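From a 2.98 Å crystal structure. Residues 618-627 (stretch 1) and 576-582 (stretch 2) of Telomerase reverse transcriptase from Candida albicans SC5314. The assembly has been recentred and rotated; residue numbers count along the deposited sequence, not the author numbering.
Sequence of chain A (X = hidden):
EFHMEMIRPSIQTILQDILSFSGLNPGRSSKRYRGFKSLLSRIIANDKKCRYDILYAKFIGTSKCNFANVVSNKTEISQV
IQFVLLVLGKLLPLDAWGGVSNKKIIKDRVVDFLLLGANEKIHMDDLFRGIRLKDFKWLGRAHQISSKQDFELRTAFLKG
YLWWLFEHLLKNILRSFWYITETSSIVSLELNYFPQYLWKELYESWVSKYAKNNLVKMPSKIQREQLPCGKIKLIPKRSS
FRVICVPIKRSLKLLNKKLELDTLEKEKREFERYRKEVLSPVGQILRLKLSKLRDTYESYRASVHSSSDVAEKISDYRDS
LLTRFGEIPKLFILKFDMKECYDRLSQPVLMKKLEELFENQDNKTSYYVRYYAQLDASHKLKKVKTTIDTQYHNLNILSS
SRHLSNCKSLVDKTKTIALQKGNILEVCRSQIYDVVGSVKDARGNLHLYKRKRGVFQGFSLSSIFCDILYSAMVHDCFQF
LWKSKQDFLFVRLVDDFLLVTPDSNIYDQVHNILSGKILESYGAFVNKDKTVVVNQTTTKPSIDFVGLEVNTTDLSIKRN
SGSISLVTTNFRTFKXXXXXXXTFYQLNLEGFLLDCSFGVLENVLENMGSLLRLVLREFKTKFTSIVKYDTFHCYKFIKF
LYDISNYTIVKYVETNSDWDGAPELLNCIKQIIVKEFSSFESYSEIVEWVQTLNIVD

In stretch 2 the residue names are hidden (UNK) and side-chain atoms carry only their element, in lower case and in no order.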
# COMPACT_ATOMS: atom_id res chain seq x y z
N GLU A 618 -19.76 6.71 5.34
CA GLU A 618 -19.17 5.97 4.23
C GLU A 618 -20.12 4.88 3.74
O GLU A 618 -20.20 4.60 2.54
CB GLU A 618 -17.83 5.37 4.64
CG GLU A 618 -17.15 4.54 3.56
CD GLU A 618 -16.78 5.37 2.35
OE1 GLU A 618 -16.33 6.52 2.53
OE2 GLU A 618 -16.94 4.87 1.21
N PHE A 619 -20.85 4.26 4.67
CA PHE A 619 -21.88 3.31 4.27
C PHE A 619 -23.02 4.01 3.53
O PHE A 619 -23.54 3.48 2.55
CB PHE A 619 -22.41 2.55 5.49
CG PHE A 619 -23.63 1.72 5.21
CD1 PHE A 619 -23.53 0.52 4.52
CD2 PHE A 619 -24.88 2.14 5.63
CE1 PHE A 619 -24.65 -0.24 4.25
CE2 PHE A 619 -26.01 1.39 5.37
CZ PHE A 619 -25.89 0.20 4.68
N LYS A 620 -23.42 5.19 4.00
CA LYS A 620 -24.49 5.93 3.34
C LYS A 620 -24.10 6.34 1.92
O LYS A 620 -24.93 6.31 1.01
CB LYS A 620 -24.89 7.15 4.16
CG LYS A 620 -25.54 6.82 5.49
CD LYS A 620 -26.41 7.97 5.97
CE LYS A 620 -25.59 9.23 6.17
NZ LYS A 620 -24.64 9.11 7.30
N THR A 621 -22.84 6.74 1.72
CA THR A 621 -22.40 7.20 0.41
C THR A 621 -22.47 6.08 -0.62
O THR A 621 -23.01 6.26 -1.72
CB THR A 621 -20.98 7.76 0.50
OG1 THR A 621 -21.00 8.99 1.24
CG2 THR A 621 -20.41 8.01 -0.89
N LYS A 622 -21.93 4.91 -0.28
CA LYS A 622 -22.00 3.76 -1.17
C LYS A 622 -23.40 3.17 -1.26
O LYS A 622 -23.70 2.46 -2.23
CB LYS A 622 -21.00 2.69 -0.71
CG LYS A 622 -20.79 1.57 -1.71
CD LYS A 622 -19.90 0.50 -1.13
CE LYS A 622 -20.19 -0.84 -1.77
NZ LYS A 622 -19.50 -1.97 -1.10
N PHE A 623 -24.27 3.45 -0.28
CA PHE A 623 -25.62 2.91 -0.29
C PHE A 623 -26.36 3.26 -1.57
O PHE A 623 -26.89 2.38 -2.26
CB PHE A 623 -26.39 3.41 0.94
CG PHE A 623 -27.83 2.98 0.97
CD1 PHE A 623 -28.83 3.78 0.46
CD2 PHE A 623 -28.19 1.76 1.53
CE1 PHE A 623 -30.15 3.39 0.49
CE2 PHE A 623 -29.51 1.36 1.57
CZ PHE A 623 -30.49 2.17 1.05
N THR A 624 -26.42 4.56 -1.90
CA THR A 624 -27.19 5.00 -3.06
C THR A 624 -26.68 4.37 -4.36
O THR A 624 -27.47 4.09 -5.27
CB THR A 624 -27.16 6.52 -3.16
OG1 THR A 624 -25.80 6.98 -3.16
CG2 THR A 624 -27.90 7.14 -1.98
N SER A 625 -25.37 4.14 -4.47
CA SER A 625 -24.82 3.57 -5.69
C SER A 625 -25.13 2.08 -5.82
O SER A 625 -25.47 1.61 -6.91
CB SER A 625 -23.32 3.81 -5.76
OG SER A 625 -22.66 3.26 -4.63
N ILE A 626 -25.03 1.33 -4.72
CA ILE A 626 -25.20 -0.13 -4.79
C ILE A 626 -26.61 -0.60 -4.50
O ILE A 626 -26.94 -1.76 -4.79
CB ILE A 626 -24.24 -0.85 -3.83
CG1 ILE A 626 -24.62 -0.56 -2.37
CG2 ILE A 626 -22.81 -0.44 -4.10
CD1 ILE A 626 -23.77 -1.29 -1.36
N VAL A 627 -27.47 0.26 -3.94
CA VAL A 627 -28.86 -0.14 -3.72
C VAL A 627 -29.61 -0.28 -5.03
O VAL A 627 -30.70 -0.88 -5.06
CB VAL A 627 -29.57 0.86 -2.79
CG1 VAL A 627 -29.95 2.12 -3.55
CG2 VAL A 627 -30.79 0.22 -2.13
N UNK A 576 -20.42 -7.64 1.56
CA UNK A 576 -18.98 -7.37 1.58
C UNK A 576 -18.67 -5.98 2.13
O UNK A 576 -17.61 -5.78 2.74
c UNK A 576 -18.50 -8.98 -0.28
o UNK A 576 -19.11 -6.69 -0.74
c UNK A 576 -18.40 -7.53 0.18
N UNK A 577 -19.56 -5.01 1.92
CA UNK A 577 -19.34 -3.67 2.44
C UNK A 577 -19.35 -3.65 3.97
O UNK A 577 -18.41 -3.15 4.59
c UNK A 577 -19.01 -0.63 2.32
c UNK A 577 -21.47 -0.44 1.86
c UNK A 577 -20.38 -1.29 2.49
c UNK A 577 -20.39 -2.70 1.89
N UNK A 578 -20.40 -4.20 4.58
CA UNK A 578 -20.48 -4.18 6.04
C UNK A 578 -19.46 -5.12 6.65
O UNK A 578 -19.01 -4.91 7.78
c UNK A 578 -22.92 -3.59 5.85
c UNK A 578 -22.25 -5.98 6.25
c UNK A 578 -21.91 -4.52 6.51
N UNK A 579 -19.06 -6.17 5.92
CA UNK A 579 -18.02 -7.07 6.42
C UNK A 579 -16.71 -6.31 6.61
O UNK A 579 -16.07 -6.41 7.66
c UNK A 579 -15.43 -11.24 5.16
n UNK A 579 -15.27 -12.31 4.15
c UNK A 579 -16.73 -9.20 5.85
c UNK A 579 -17.84 -8.24 5.46
c UNK A 579 -16.58 -10.30 4.81
N UNK A 580 -16.30 -5.55 5.59
CA UNK A 580 -15.08 -4.76 5.72
C UNK A 580 -15.25 -3.64 6.75
O UNK A 580 -14.37 -3.43 7.59
o UNK A 580 -10.56 -0.30 4.77
c UNK A 580 -13.57 -3.14 4.47
c UNK A 580 -14.67 -4.18 4.37
c UNK A 580 -11.55 -1.24 4.67
c UNK A 580 -12.85 -0.84 4.45
c UNK A 580 -11.25 -2.58 4.80
c UNK A 580 -12.26 -3.52 4.70
c UNK A 580 -13.85 -1.79 4.35
N UNK A 581 -16.37 -2.92 6.68
CA UNK A 581 -16.60 -1.82 7.62
C UNK A 581 -16.58 -2.30 9.06
O UNK A 581 -16.06 -1.62 9.95
c UNK A 581 -17.98 -0.30 6.00
c UNK A 581 -17.92 -1.11 7.30
c UNK A 581 -19.29 0.48 5.91
c UNK A 581 -16.79 0.64 5.89
N UNK A 582 -17.16 -3.48 9.32
CA UNK A 582 -17.11 -4.06 10.65
C UNK A 582 -15.67 -4.36 11.06
O UNK A 582 -15.21 -3.94 12.12
c UNK A 582 -18.95 -7.93 13.35
c UNK A 582 -17.99 -6.01 12.06
c UNK A 582 -17.96 -5.32 10.71
n UNK A 582 -19.87 -9.10 13.31
c UNK A 582 -18.88 -7.24 12.01

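Position 576 carries three side-chain atoms, one carbon bearing an oxygen and a second carbon. A beta-branched side chain with one hydroxyl is threonine, T576. It points sideways and makes no contact with stretch 1; its hydroxyl is hydrogen-bonded elsewhere in the structure.

Position 577 has four carbons, forked at the second, and points toward stretch 1. One carbon of the fork lies against the ring of F619 and near the end of I626, while CB sits 3.2 Å from K622 NZ. A fork one carbon beyond CB, with no polar atom, makes this leucine, L577. Its CD2 is 3.5 Å from F619 CD1 and 4.0 Å from I626 CD1, so a single methyl reaches two residues almost two helical turns apart.

At position 578 three carbons branch directly at CB, and one of the two branches approaches the F619 ring. That is valine, V578. Its CB points sideways, yet V578 CG1 comes to 4.1 Å from F619 CE1, enough to cover part of the ring.

Position 579 shows four carbons in a row ending in nitrogen: lysine, K579. Every chi angle is t, and the extended, exposed chain is out of reach of stretch 1.

Position 580 has one carbon leading to a six-carbon ring that bears an oxygen, which is tyrosine, Y580. Large as it is, it does not touch stretch 1, and its hydroxyl is hydrogen-bonded elsewhere.

Position 581 repeats the pattern of four carbons forked at the second and again points toward stretch 1, with one terminal carbon against F619. This is leucine, L581, whose CD1 lies 3.8 Å from F619 CB.

Position 582, again four carbons in a row ending in nitrogen, is lysine, K582. It is out of reach of stretch 1, and its amine is hydrogen-bonded elsewhere.

The two helices run nearly antiparallel, at 168°, with their axes 11.2 Å apart at closest approach. L577 and L581 stand one turn apart, a spacing set by the helix, as the backbone bond from L581 N to L577 O (2.9 Å) records. F619 is the hub: L577, V578 and L581 all meet it, each obliquely to its ring. K622 also points toward the other helix, its extended chain bringing NZ close to L577 without a hydrogen bond across the contact. The rule is economical: a small interface of 305 Å² is built from apolar packing, with the lysines and tyrosine of stretch 2 kept out of it.

Stretch 2 576-582: TLVKYLK
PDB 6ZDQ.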